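Local structure of putative alpha/beta hydrolase (Desulfitobacterium hafniense, 4RPC) at residues Q35-R40 and E243-E248; M105-E110 and Y192-K197; A140-L145 and E180-A185. The protein is probably a hydrolase of the alpha/beta hydrolase fold, although its natural substrate is not established. One frame throughout, in Å; residues are numbered along the deposited sequence.

Interaction 1. Residues Q35-R40 and E243-E248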
ATOM      1  N   GLN A  35       0.809  -1.303  12.724  1.00 33.27           N
ATOM      2  CA  GLN A  35      -0.006  -1.833  13.788  1.00 36.00           C
ATOM      3  C   GLN A  35      -1.352  -1.220  13.797  1.00 36.58           C
ATOM      4  O   GLN A  35      -2.244  -1.782  14.397  1.00 42.32           O
ATOM      5  CB  GLN A  35       0.658  -1.621  15.140  1.00 41.22           C
ATOM      6  CG  GLN A  35       0.177  -2.534  16.259  1.00 44.17           C
ATOM      7  CD  GLN A  35       0.943  -2.274  17.535  1.00 48.73           C
ATOM      8  OE1 GLN A  35       1.336  -1.148  17.812  1.00 52.92           O
ATOM      9  NE2 GLN A  35       1.157  -3.311  18.325  1.00 51.87           N
ATOM     10  N   THR A  36      -1.516  -0.057  13.171  1.00 35.33           N
ATOM     11  CA  THR A  36      -2.833   0.580  13.119  1.00 36.54           C
ATOM     12  C   THR A  36      -3.508   0.462  11.779  1.00 33.13           C
ATOM     13  O   THR A  36      -4.693   0.617  11.645  1.00 33.90           O
ATOM     14  CB  THR A  36      -2.775   2.071  13.486  1.00 39.73           C
ATOM     15  OG1 THR A  36      -1.957   2.778  12.564  1.00 40.05           O
ATOM     16  CG2 THR A  36      -2.241   2.268  14.904  1.00 44.01           C
ATOM     17  N   CYS A  37      -2.714   0.256  10.760  1.00 27.91           N
ATOM     18  CA  CYS A  37      -3.213   0.118   9.410  1.00 26.18           C
ATOM     19  C   CYS A  37      -4.093  -1.135   9.257  1.00 24.85           C
ATOM     20  O   CYS A  37      -5.134  -1.085   8.641  1.00 23.43           O
ATOM     21  CB  CYS A  37      -1.983  -0.012   8.493  1.00 26.60           C
ATOM     22  SG  CYS A  37      -2.394   0.478   6.853  1.00 30.24           S
ATOM     23  N   PHE A  38      -3.637  -2.238   9.854  1.00 23.81           N
ATOM     24  CA  PHE A  38      -4.167  -3.558   9.640  1.00 25.33           C
ATOM     25  C   PHE A  38      -4.735  -4.286  10.849  1.00 25.36           C
ATOM     26  O   PHE A  38      -5.011  -5.473  10.759  1.00 28.46           O
ATOM     27  CB  PHE A  38      -3.018  -4.406   9.026  1.00 24.61           C
ATOM     28  CG  PHE A  38      -2.537  -3.875   7.696  1.00 21.67           C
ATOM     29  CD1 PHE A  38      -3.440  -3.756   6.642  1.00 21.45           C
ATOM     30  CD2 PHE A  38      -1.224  -3.525   7.498  1.00 20.16           C
ATOM     31  CE1 PHE A  38      -3.038  -3.280   5.409  1.00 20.59           C
ATOM     32  CE2 PHE A  38      -0.819  -3.038   6.277  1.00 19.69           C
ATOM     33  CZ  PHE A  38      -1.735  -2.905   5.230  1.00 19.43           C
ATOM     34  N   ALA A  39      -4.963  -3.598  11.942  1.00 26.25           N
ATOM     35  CA  ALA A  39      -5.514  -4.233  13.148  1.00 27.97           C
ATOM     36  C   ALA A  39      -6.737  -5.132  12.927  1.00 28.30           C
ATOM     37  O   ALA A  39      -6.706  -6.307  13.270  1.00 28.36           O
ATOM     38  CB  ALA A  39      -5.786  -3.203  14.238  1.00 28.73           C
ATOM     39  N   ARG A  40      -7.779  -4.585  12.307  1.00 28.53           N
ATOM     40  CA  ARG A  40      -9.006  -5.315  12.103  1.00 30.24           C
ATOM     41  C   ARG A  40      -8.818  -6.425  11.128  1.00 29.13           C
ATOM     42  O   ARG A  40      -9.373  -7.519  11.313  1.00 29.91           O
ATOM     43  CB  ARG A  40     -10.131  -4.368  11.657  1.00 32.45           C
ATOM     44  CG  ARG A  40     -11.454  -5.030  11.359  1.00 34.62           C
ATOM     45  CD  ARG A  40     -12.011  -5.820  12.566  1.00 36.21           C
ATOM     46  NE  ARG A  40     -13.217  -6.542  12.176  1.00 37.24           N
ATOM     47  CZ  ARG A  40     -14.439  -6.001  12.133  1.00 40.04           C
ATOM     48  NH1 ARG A  40     -14.641  -4.737  12.475  1.00 42.02           N
ATOM     49  NH2 ARG A  40     -15.469  -6.721  11.741  1.00 39.69           N
ATOM     50  N   GLU A 243     -10.202   5.045   2.101  1.00 26.80           N
ATOM     51  CA  GLU A 243     -11.399   5.163   2.972  1.00 28.71           C
ATOM     52  C   GLU A 243     -11.952   3.769   3.432  1.00 28.64           C
ATOM     53  O   GLU A 243     -12.329   3.579   4.623  1.00 28.58           O
ATOM     54  CB  GLU A 243     -12.507   5.960   2.266  1.00 30.85           C
ATOM     55  CG  GLU A 243     -13.669   6.285   3.176  1.00 33.34           C
ATOM     56  CD  GLU A 243     -14.585   7.390   2.672  1.00 36.45           C
ATOM     57  OE1 GLU A 243     -14.445   7.859   1.495  1.00 36.34           O
ATOM     58  OE2 GLU A 243     -15.507   7.777   3.478  1.00 40.06           O
ATOM     59  N   VAL A 244     -11.955   2.807   2.524  1.00 27.47           N
ATOM     60  CA  VAL A 244     -12.368   1.458   2.879  1.00 28.86           C
ATOM     61  C   VAL A 244     -11.439   0.883   3.943  1.00 28.67           C
ATOM     62  O   VAL A 244     -11.875   0.223   4.878  1.00 28.52           O
ATOM     63  CB  VAL A 244     -12.364   0.508   1.661  1.00 29.92           C
ATOM     64  CG1 VAL A 244     -12.878  -0.865   2.083  1.00 31.38           C
ATOM     65  CG2 VAL A 244     -13.294   1.009   0.552  1.00 30.98           C
ATOM     66  N   LEU A 245     -10.137   1.134   3.814  1.00 26.56           N
ATOM     67  CA  LEU A 245      -9.189   0.642   4.819  1.00 25.64           C
ATOM     68  C   LEU A 245      -9.396   1.324   6.147  1.00 26.07           C
ATOM     69  O   LEU A 245      -9.306   0.702   7.213  1.00 26.78           O
ATOM     70  CB  LEU A 245      -7.750   0.909   4.309  1.00 24.54           C
ATOM     71  CG  LEU A 245      -6.635   0.433   5.189  1.00 24.67           C
ATOM     72  CD1 LEU A 245      -6.749  -1.074   5.408  1.00 24.17           C
ATOM     73  CD2 LEU A 245      -5.284   0.802   4.532  1.00 23.34           C
ATOM     74  N   SER A 246      -9.653   2.616   6.100  1.00 26.35           N
ATOM     75  CA  SER A 246      -9.739   3.388   7.323  1.00 28.67           C
ATOM     76  C   SER A 246     -10.974   2.977   8.117  1.00 32.37           C
ATOM     77  O   SER A 246     -10.844   2.460   9.224  1.00 33.25           O
ATOM     78  CB  SER A 246      -9.778   4.868   7.042  1.00 29.10           C
ATOM     79  OG  SER A 246      -9.763   5.603   8.229  1.00 29.83           O
ATOM     80  N   LYS A 247     -12.135   3.078   7.487  1.00 33.92           N
ATOM     81  CA  LYS A 247     -13.408   2.914   8.172  1.00 36.17           C
ATOM     82  C   LYS A 247     -14.159   1.569   7.991  1.00 36.75           C
ATOM     83  O   LYS A 247     -15.004   1.253   8.850  1.00 37.28           O
ATOM     84  CB  LYS A 247     -14.276   4.076   7.780  1.00 40.06           C
ATOM     85  CG  LYS A 247     -13.607   5.415   8.110  1.00 42.93           C
ATOM     86  CD  LYS A 247     -14.453   6.610   7.723  1.00 47.70           C
ATOM     87  CE  LYS A 247     -15.676   6.744   8.627  1.00 52.27           C
ATOM     88  NZ  LYS A 247     -16.819   7.275   7.839  1.00 55.93           N
ATOM     89  N   GLU A 248     -13.847   0.789   6.936  1.00 34.30           N
ATOM     90  CA  GLU A 248     -14.360  -0.587   6.745  1.00 35.36           C
ATOM     91  C   GLU A 248     -13.319  -1.605   6.353  1.00 32.38           C
ATOM     92  O   GLU A 248     -13.477  -2.281   5.359  1.00 31.40           O
ATOM     93  CB  GLU A 248     -15.379  -0.602   5.637  1.00 36.84           C
ATOM     94  CG  GLU A 248     -16.392   0.485   5.841  1.00 38.53           C
ATOM     95  CD  GLU A 248     -16.993   0.948   4.558  1.00 40.21           C
ATOM     96  OE1 GLU A 248     -16.301   1.026   3.505  1.00 39.04           O
ATOM     97  OE2 GLU A 248     -18.177   1.256   4.642  1.00 44.68           O
TER
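L245 presses its two methyl groups against the C37-F38 turn, one on the backbone and one on the sulphur. The setting is an alpha/beta hydrolase fold. Residues 35-40 join two short helices, 34-37 and 39-45, and residues 243-248 form the short helix 243-247 with its first residue beyond. No hydrogen bond crosses between them, and the join rests on close fit alone.

L245 has CG anti to its backbone N (chi1 -178°), which aims the isobutyl group straight off the helix. With chi2 at 59°, CD2 carries on the line of the chain while CD1 branches off to one side. The two methyls therefore meet different groups: CD2 lies 3.7 Å from C37 SG, and CD1 lies 3.6 Å from C37 O. A branched leucine suits the place because its two methyls can meet the sulphur and the carbonyl oxygen separately.

C37 also sets SG anti to the backbone N (chi1 -156°) and beside its own carbonyl carbon, so sulphur and carbonyl oxygen are presented together to the leucine. Cysteine fits here as a small, weakly polar group in a buried position. F38 starts out in the other direction, but its ring swings back until CE1 comes within 4.3 Å of L245 CD1, an oblique approach. F38 also holds the N-cap position of helix 39-45, where the chain changes direction.

Beyond the two segments, L245 also packs on Y93 and V95 of strand 88-95, while C37 and F38 both touch H28. The L245 side chain stands close to a probable Ser-His-Glu triad of S96, H241 and E213 but makes no contact with it.

The F38 ring in turn supports the sulphur: C37 SG sits 3.8 Å above one ring face, displaced toward the rim.

Interaction 2. Residues M105-E110 and Y192-K197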
HETATM    1  N   MSE A 105       7.521  -6.629  -5.704  1.00 25.57           N
HETATM    2  CA  MSE A 105       7.762  -8.013  -5.254  1.00 28.43           C
HETATM    3  C   MSE A 105       7.303  -9.048  -6.262  1.00 26.73           C
HETATM    4  O   MSE A 105       7.956 -10.046  -6.438  1.00 26.10           O
HETATM    5  CB  MSE A 105       7.129  -8.239  -3.892  1.00 30.61           C
HETATM    6  CG  MSE A 105       8.130  -7.611  -2.906  1.00 39.53           C
HETATM    7 SE   MSE A 105       7.282  -7.826  -1.181  0.80 47.98          SE
HETATM    8  CE  MSE A 105       8.006  -9.671  -1.033  1.00 46.69           C
ATOM      9  N   ALA A 106       6.209  -8.779  -6.982  1.00 25.61           N
ATOM     10  CA  ALA A 106       5.707  -9.725  -7.991  1.00 26.35           C
ATOM     11  C   ALA A 106       6.606  -9.817  -9.199  1.00 28.54           C
ATOM     12  O   ALA A 106       6.626 -10.829  -9.864  1.00 31.50           O
ATOM     13  CB  ALA A 106       4.284  -9.362  -8.434  1.00 25.39           C
ATOM     14  N   ILE A 107       7.323  -8.747  -9.485  1.00 29.72           N
ATOM     15  CA  ILE A 107       8.205  -8.663 -10.634  1.00 33.70           C
ATOM     16  C   ILE A 107       9.585  -9.268 -10.373  1.00 37.77           C
ATOM     17  O   ILE A 107      10.154  -9.885 -11.256  1.00 38.50           O
ATOM     18  CB  ILE A 107       8.389  -7.185 -11.008  1.00 34.81           C
ATOM     19  CG1 ILE A 107       7.094  -6.608 -11.553  1.00 34.11           C
ATOM     20  CG2 ILE A 107       9.595  -6.997 -11.926  1.00 39.77           C
ATOM     21  CD1 ILE A 107       7.218  -5.106 -11.780  1.00 36.42           C
ATOM     22  N   ARG A 108      10.165  -9.025  -9.200  1.00 41.21           N
ATOM     23  CA  ARG A 108      11.491  -9.541  -8.891  1.00 48.14           C
ATOM     24  C   ARG A 108      11.556 -11.061  -9.005  1.00 51.88           C
ATOM     25  O   ARG A 108      12.523 -11.619  -9.540  1.00 55.05           O
ATOM     26  CB  ARG A 108      11.882  -9.170  -7.481  1.00 54.26           C
ATOM     27  CG  ARG A 108      12.304  -7.728  -7.287  1.00 59.95           C
ATOM     28  CD  ARG A 108      12.535  -7.474  -5.793  1.00 67.73           C
ATOM     29  NE  ARG A 108      12.991  -8.660  -5.037  1.00 76.21           N
ATOM     30  CZ  ARG A 108      14.260  -9.075  -4.924  1.00 77.59           C
ATOM     31  NH1 ARG A 108      15.252  -8.411  -5.518  1.00 82.29           N
ATOM     32  NH2 ARG A 108      14.539 -10.168  -4.213  1.00 75.31           N
ATOM     33  N   GLY A 109      10.550 -11.743  -8.474  1.00 49.77           N
ATOM     34  CA  GLY A 109      10.431 -13.182  -8.687  1.00 52.86           C
ATOM     35  C   GLY A 109      11.226 -14.048  -7.732  1.00 56.39           C
ATOM     36  O   GLY A 109      11.192 -15.270  -7.855  1.00 60.79           O
ATOM     37  N   GLU A 110      11.938 -13.446  -6.779  1.00 58.69           N
ATOM     38  CA  GLU A 110      12.609 -14.229  -5.756  1.00 63.11           C
ATOM     39  C   GLU A 110      11.525 -15.109  -5.119  1.00 57.56           C
ATOM     40  O   GLU A 110      11.601 -16.324  -5.103  1.00 60.96           O
ATOM     41  CB  GLU A 110      13.254 -13.306  -4.715  1.00 70.24           C
ATOM     42  CG  GLU A 110      14.341 -13.982  -3.864  1.00 83.96           C
ATOM     43  CD  GLU A 110      14.483 -13.390  -2.453  1.00 90.17           C
ATOM     44  OE1 GLU A 110      14.208 -12.173  -2.265  1.00 95.07           O
ATOM     45  OE2 GLU A 110      14.866 -14.144  -1.526  1.00 88.93           O
ATOM     46  N   TYR A 192       9.092   5.864  -8.277  1.00 23.81           N
ATOM     47  CA  TYR A 192       8.893   4.529  -8.894  1.00 23.35           C
ATOM     48  C   TYR A 192       8.283   4.641 -10.282  1.00 24.19           C
ATOM     49  O   TYR A 192       7.234   5.237 -10.489  1.00 26.34           O
ATOM     50  CB  TYR A 192       8.024   3.668  -8.008  1.00 22.74           C
ATOM     51  CG  TYR A 192       7.977   2.186  -8.372  1.00 23.29           C
ATOM     52  CD1 TYR A 192       9.129   1.422  -8.404  1.00 23.61           C
ATOM     53  CD2 TYR A 192       6.797   1.559  -8.631  1.00 21.54           C
ATOM     54  CE1 TYR A 192       9.072   0.070  -8.713  1.00 24.72           C
ATOM     55  CE2 TYR A 192       6.733   0.223  -8.963  1.00 22.58           C
ATOM     56  CZ  TYR A 192       7.861  -0.543  -8.984  1.00 23.80           C
ATOM     57  OH  TYR A 192       7.801  -1.918  -9.314  1.00 24.26           O
ATOM     58  N   ASP A 193       8.934   4.065 -11.251  1.00 25.90           N
ATOM     59  CA  ASP A 193       8.410   4.092 -12.603  1.00 27.67           C
ATOM     60  C   ASP A 193       8.184   2.667 -13.120  1.00 28.48           C
ATOM     61  O   ASP A 193       9.113   1.984 -13.547  1.00 30.27           O
ATOM     62  CB  ASP A 193       9.386   4.898 -13.445  1.00 30.33           C
ATOM     63  CG  ASP A 193       8.938   5.099 -14.883  1.00 33.16           C
ATOM     64  OD1 ASP A 193       7.841   4.694 -15.283  1.00 35.56           O
ATOM     65  OD2 ASP A 193       9.763   5.637 -15.630  1.00 37.29           O
ATOM     66  N   LEU A 194       6.942   2.216 -13.053  1.00 28.70           N
ATOM     67  CA  LEU A 194       6.598   0.830 -13.395  1.00 29.90           C
ATOM     68  C   LEU A 194       6.611   0.562 -14.911  1.00 32.43           C
ATOM     69  O   LEU A 194       7.065  -0.464 -15.336  1.00 31.24           O
ATOM     70  CB  LEU A 194       5.217   0.497 -12.850  1.00 29.26           C
ATOM     71  CG  LEU A 194       4.641  -0.871 -13.165  1.00 29.38           C
ATOM     72  CD1 LEU A 194       5.625  -1.905 -12.691  1.00 28.85           C
ATOM     73  CD2 LEU A 194       3.283  -1.021 -12.513  1.00 29.30           C
ATOM     74  N   LYS A 195       6.134   1.506 -15.711  1.00 34.83           N
ATOM     75  CA  LYS A 195       6.109   1.338 -17.160  1.00 38.84           C
ATOM     76  C   LYS A 195       7.490   1.025 -17.697  1.00 37.78           C
ATOM     77  O   LYS A 195       7.619   0.156 -18.562  1.00 34.88           O
ATOM     78  CB  LYS A 195       5.561   2.602 -17.852  1.00 42.94           C
ATOM     79  CG  LYS A 195       5.514   2.510 -19.373  1.00 50.50           C
ATOM     80  CD  LYS A 195       4.186   3.021 -19.940  1.00 55.23           C
ATOM     81  CE  LYS A 195       4.262   3.232 -21.447  1.00 59.74           C
ATOM     82  NZ  LYS A 195       4.768   2.012 -22.161  1.00 61.59           N
ATOM     83  N   ALA A 196       8.499   1.717 -17.151  1.00 34.99           N
ATOM     84  CA  ALA A 196       9.871   1.633 -17.638  1.00 36.67           C
ATOM     85  C   ALA A 196      10.483   0.265 -17.464  1.00 37.48           C
ATOM     86  O   ALA A 196      11.473  -0.044 -18.111  1.00 38.10           O
ATOM     87  CB  ALA A 196      10.754   2.656 -16.948  1.00 36.17           C
ATOM     88  N   LYS A 197       9.921  -0.538 -16.571  1.00 35.87           N
ATOM     89  CA  LYS A 197      10.454  -1.859 -16.316  1.00 36.80           C
ATOM     90  C   LYS A 197      10.120  -2.882 -17.399  1.00 37.89           C
ATOM     91  O   LYS A 197      10.786  -3.875 -17.495  1.00 37.95           O
ATOM     92  CB  LYS A 197       9.958  -2.359 -14.984  1.00 35.71           C
ATOM     93  CG  LYS A 197      10.516  -1.481 -13.894  1.00 35.95           C
ATOM     94  CD  LYS A 197      10.224  -2.038 -12.552  1.00 34.66           C
ATOM     95  CE  LYS A 197      10.740  -1.073 -11.509  1.00 34.35           C
ATOM     96  NZ  LYS A 197      12.132  -1.429 -11.201  1.00 36.14           N
TER
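The hydroxyl OH of Y192 hydrogen-bonds to E104 OE1, one residue before the segment 105-110, and it also lies against I107, with CD1 4.1 Å from OH. Tyrosine suits this mixed place because its ring can be buried while its hydroxyl reaches a carboxylate. Y192 and I107 extend toward each other from opposite directions.

Every close approach to residues 192-197 is made by I107 CD1. Its CG1 is anti to the carbonyl carbon (chi1 -69°) and CD1 continues fully extended, so the methyl projects well clear of the helix. There CD1 meets L194 CD1 at 3.7 Å, the two side chains crossing at a slant, and the K197 side chain passes at the margin, its CD 4.4 Å from I107 CD1.

In this alpha/beta hydrolase fold, helix 97-108 follows the probable nucleophile elbow in the sequence, and residues 192-197 belong to the loop that leads from helix 179-191 toward strand 204-210. The isoleucine thus joins a core helix to this returning chain. L194 goes deeper, packing on L222, L223 and I226 of helix 220-226. Lysine is apt at position 197 because its aliphatic part can pass the isoleucine methyl while NZ forms a salt bridge with E71 OE2.

Within the loop, K197 N hydrogen-bonds to L194 O at 3.1 Å, closing a short turn.

Interaction 3. Residues A140-L145 and E180-A185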
ATOM      1  N   ALA A 140       1.104  18.016   3.882  1.00 24.11           N
ATOM      2  CA  ALA A 140      -0.336  17.815   3.926  1.00 25.76           C
ATOM      3  C   ALA A 140      -0.618  16.737   4.970  1.00 26.19           C
ATOM      4  O   ALA A 140      -1.462  16.936   5.859  1.00 25.18           O
ATOM      5  CB  ALA A 140      -0.873  17.385   2.558  1.00 25.18           C
ATOM      6  N   PHE A 141       0.115  15.625   4.890  1.00 25.22           N
ATOM      7  CA  PHE A 141      -0.169  14.489   5.783  1.00 27.35           C
ATOM      8  C   PHE A 141       0.072  14.813   7.259  1.00 26.97           C
ATOM      9  O   PHE A 141      -0.704  14.422   8.113  1.00 25.39           O
ATOM     10  CB  PHE A 141       0.627  13.279   5.370  1.00 28.72           C
ATOM     11  CG  PHE A 141      -0.059  12.404   4.363  1.00 32.72           C
ATOM     12  CD1 PHE A 141      -1.204  12.817   3.690  1.00 36.69           C
ATOM     13  CD2 PHE A 141       0.453  11.159   4.083  1.00 36.24           C
ATOM     14  CE1 PHE A 141      -1.857  11.986   2.777  1.00 38.12           C
ATOM     15  CE2 PHE A 141      -0.185  10.318   3.182  1.00 41.84           C
ATOM     16  CZ  PHE A 141      -1.346  10.741   2.514  1.00 40.03           C
ATOM     17  N   LEU A 142       1.137  15.556   7.555  1.00 25.74           N
ATOM     18  CA  LEU A 142       1.404  15.932   8.933  1.00 25.93           C
ATOM     19  C   LEU A 142       0.325  16.917   9.429  1.00 26.92           C
ATOM     20  O   LEU A 142      -0.148  16.843  10.576  1.00 25.02           O
ATOM     21  CB  LEU A 142       2.817  16.550   9.078  1.00 25.43           C
ATOM     22  CG  LEU A 142       3.873  15.482   8.910  1.00 24.55           C
ATOM     23  CD1 LEU A 142       5.205  16.106   8.685  1.00 24.81           C
ATOM     24  CD2 LEU A 142       3.907  14.496  10.098  1.00 25.42           C
ATOM     25  N   ASN A 143      -0.053  17.843   8.559  1.00 27.93           N
ATOM     26  CA  ASN A 143      -1.159  18.739   8.853  1.00 30.50           C
ATOM     27  C   ASN A 143      -2.440  18.017   9.265  1.00 30.68           C
ATOM     28  O   ASN A 143      -3.200  18.533  10.067  1.00 31.43           O
ATOM     29  CB  ASN A 143      -1.441  19.689   7.698  1.00 31.45           C
ATOM     30  CG  ASN A 143      -0.615  20.942   7.772  1.00 33.48           C
ATOM     31  OD1 ASN A 143      -0.338  21.440   8.831  1.00 38.13           O
ATOM     32  ND2 ASN A 143      -0.198  21.439   6.640  1.00 35.72           N
ATOM     33  N   LEU A 144      -2.672  16.824   8.751  1.00 30.57           N
ATOM     34  CA  LEU A 144      -3.861  16.071   9.149  1.00 31.77           C
ATOM     35  C   LEU A 144      -3.871  15.823  10.646  1.00 33.30           C
ATOM     36  O   LEU A 144      -4.926  15.765  11.249  1.00 33.56           O
ATOM     37  CB  LEU A 144      -3.949  14.740   8.419  1.00 31.13           C
ATOM     38  CG  LEU A 144      -4.116  14.837   6.910  1.00 30.32           C
ATOM     39  CD1 LEU A 144      -4.050  13.447   6.275  1.00 30.08           C
ATOM     40  CD2 LEU A 144      -5.441  15.493   6.584  1.00 32.15           C
ATOM     41  N   LEU A 145      -2.681  15.696  11.231  1.00 33.34           N
ATOM     42  CA  LEU A 145      -2.524  15.438  12.666  1.00 35.33           C
ATOM     43  C   LEU A 145      -2.902  16.636  13.478  1.00 34.53           C
ATOM     44  O   LEU A 145      -3.199  16.509  14.632  1.00 35.92           O
ATOM     45  CB  LEU A 145      -1.061  15.014  13.017  1.00 34.94           C
ATOM     46  CG  LEU A 145      -0.574  13.711  12.352  1.00 34.45           C
ATOM     47  CD1 LEU A 145       0.951  13.586  12.416  1.00 33.37           C
ATOM     48  CD2 LEU A 145      -1.256  12.453  12.925  1.00 35.15           C
ATOM     49  N   GLU A 180      11.197  13.575   8.094  1.00 23.61           N
ATOM     50  CA  GLU A 180      12.211  12.997   7.198  1.00 25.30           C
ATOM     51  C   GLU A 180      11.791  11.628   6.750  1.00 23.07           C
ATOM     52  O   GLU A 180      11.975  11.292   5.623  1.00 21.15           O
ATOM     53  CB  GLU A 180      13.595  12.857   7.832  1.00 29.81           C
ATOM     54  CG  GLU A 180      14.616  13.978   7.608  1.00 35.74           C
ATOM     55  CD  GLU A 180      14.766  14.550   6.203  1.00 37.91           C
ATOM     56  OE1 GLU A 180      15.542  13.981   5.393  1.00 44.88           O
ATOM     57  OE2 GLU A 180      14.148  15.619   5.945  1.00 40.73           O
ATOM     58  N   ALA A 181      11.233  10.815   7.644  1.00 23.01           N
ATOM     59  CA  ALA A 181      10.903   9.439   7.291  1.00 21.92           C
ATOM     60  C   ALA A 181       9.783   9.401   6.267  1.00 19.96           C
ATOM     61  O   ALA A 181       9.804   8.659   5.282  1.00 19.08           O
ATOM     62  CB  ALA A 181      10.524   8.654   8.540  1.00 23.03           C
ATOM     63  N   LEU A 182       8.824  10.249   6.502  1.00 19.40           N
ATOM     64  CA  LEU A 182       7.669  10.383   5.615  1.00 18.36           C
ATOM     65  C   LEU A 182       8.088  10.866   4.273  1.00 18.32           C
ATOM     66  O   LEU A 182       7.679  10.309   3.251  1.00 17.57           O
ATOM     67  CB  LEU A 182       6.691  11.383   6.211  1.00 18.33           C
ATOM     68  CG  LEU A 182       5.485  11.843   5.426  1.00 18.18           C
ATOM     69  CD1 LEU A 182       4.697  10.606   5.113  1.00 18.00           C
ATOM     70  CD2 LEU A 182       4.612  12.788   6.241  1.00 19.48           C
ATOM     71  N   LEU A 183       8.912  11.918   4.276  1.00 18.39           N
ATOM     72  CA  LEU A 183       9.403  12.464   3.050  1.00 18.30           C
ATOM     73  C   LEU A 183      10.159  11.432   2.196  1.00 18.64           C
ATOM     74  O   LEU A 183       9.932  11.336   1.002  1.00 17.96           O
ATOM     75  CB  LEU A 183      10.272  13.711   3.337  1.00 19.36           C
ATOM     76  CG  LEU A 183      10.843  14.436   2.156  1.00 20.40           C
ATOM     77  CD1 LEU A 183       9.767  15.161   1.424  1.00 21.18           C
ATOM     78  CD2 LEU A 183      11.865  15.458   2.603  1.00 23.37           C
ATOM     79  N   HIS A 184      11.089  10.684   2.773  1.00 19.84           N
ATOM     80  CA  HIS A 184      11.818   9.689   1.992  1.00 20.60           C
ATOM     81  C   HIS A 184      10.947   8.601   1.381  1.00 20.20           C
ATOM     82  O   HIS A 184      11.213   8.110   0.267  1.00 18.59           O
ATOM     83  CB  HIS A 184      12.874   9.049   2.871  1.00 22.39           C
ATOM     84  CG  HIS A 184      14.081   9.882   2.936  1.00 24.93           C
ATOM     85  ND1 HIS A 184      14.427  10.610   4.049  1.00 28.52           N
ATOM     86  CD2 HIS A 184      14.946  10.229   1.964  1.00 25.80           C
ATOM     87  CE1 HIS A 184      15.518  11.303   3.782  1.00 29.34           C
ATOM     88  NE2 HIS A 184      15.838  11.098   2.518  1.00 29.89           N
ATOM     89  N   ALA A 185       9.880   8.280   2.098  1.00 19.69           N
ATOM     90  CA  ALA A 185       8.939   7.269   1.662  1.00 19.81           C
ATOM     91  C   ALA A 185       8.183   7.808   0.464  1.00 20.68           C
ATOM     92  O   ALA A 185       7.939   7.080  -0.539  1.00 21.20           O
ATOM     93  CB  ALA A 185       7.982   6.919   2.755  1.00 19.63           C
TER
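L182 supplies more than half of the surface buried here, reaching from helix 179-191 to F141 and L142 on helix 130-145. The backbones stay well apart, with 8.8 Å between the CA atoms of F141 and L182, and side chains alone bridge the gap.

With chi1 at 173°, L182 swings CG opposite the backbone N, the extended setting that drives the side chain outward toward the other helix. CD2 leads and fits beside both partners at once: it is 3.9 Å from L142 CG and 4.1 Å from F141 CB. CD1, the other branch, turns toward the F141 ring, where it lies obliquely, 4.4 Å from ring atom CD2 of F141. Leucine is well matched to this task, since its two methyls can serve two neighbours on consecutive positions of the facing helix.

L142 does not point straight at the contact; its CG is anti to the carbonyl carbon (chi1 -71°), which brings the branch point alongside L182. The two leucines slide past each other in opposite directions, touching flank to flank. F141 offers its CB at the base and lets the ring run on inward, a large flat group suited to filling buried volume.

On the far side of helix 179-191, H184 ND1 bonds back to E180 O at 3.0 Å, from above the carbonyl plane, while H184 N approaches the same oxygen from the opposite face. H184's ring also meets that of Y66.

Both helices belong to the helical insertion between strands 112-119 and 204-210, the position of the cap in many alpha/beta hydrolases. L183 extends the pairing to A134 and N135 of helix 130-145, and L144 turns instead to V166 and L169 of helix 165-169.

Apolar side chains dominate all three contacts, and none has a hydrogen bond from segment to segment. Interactions 1 and 3 are buried, whereas interaction 2 is only partly so, and there charged groups border the apolar patch. No helix is shared between interactions 1 and 2, whose centres lie 26 Å apart on opposite sides of the chain's centre. Helix 179-191 connects interactions 2 and 3: interaction 3 uses its first half, and interaction 2 the chain leaving its end. Interaction 3 is internal to the helical insertion, interaction 2 ties its exit to a core helix, and interaction 1 brings together chain regions more than 200 residues apart.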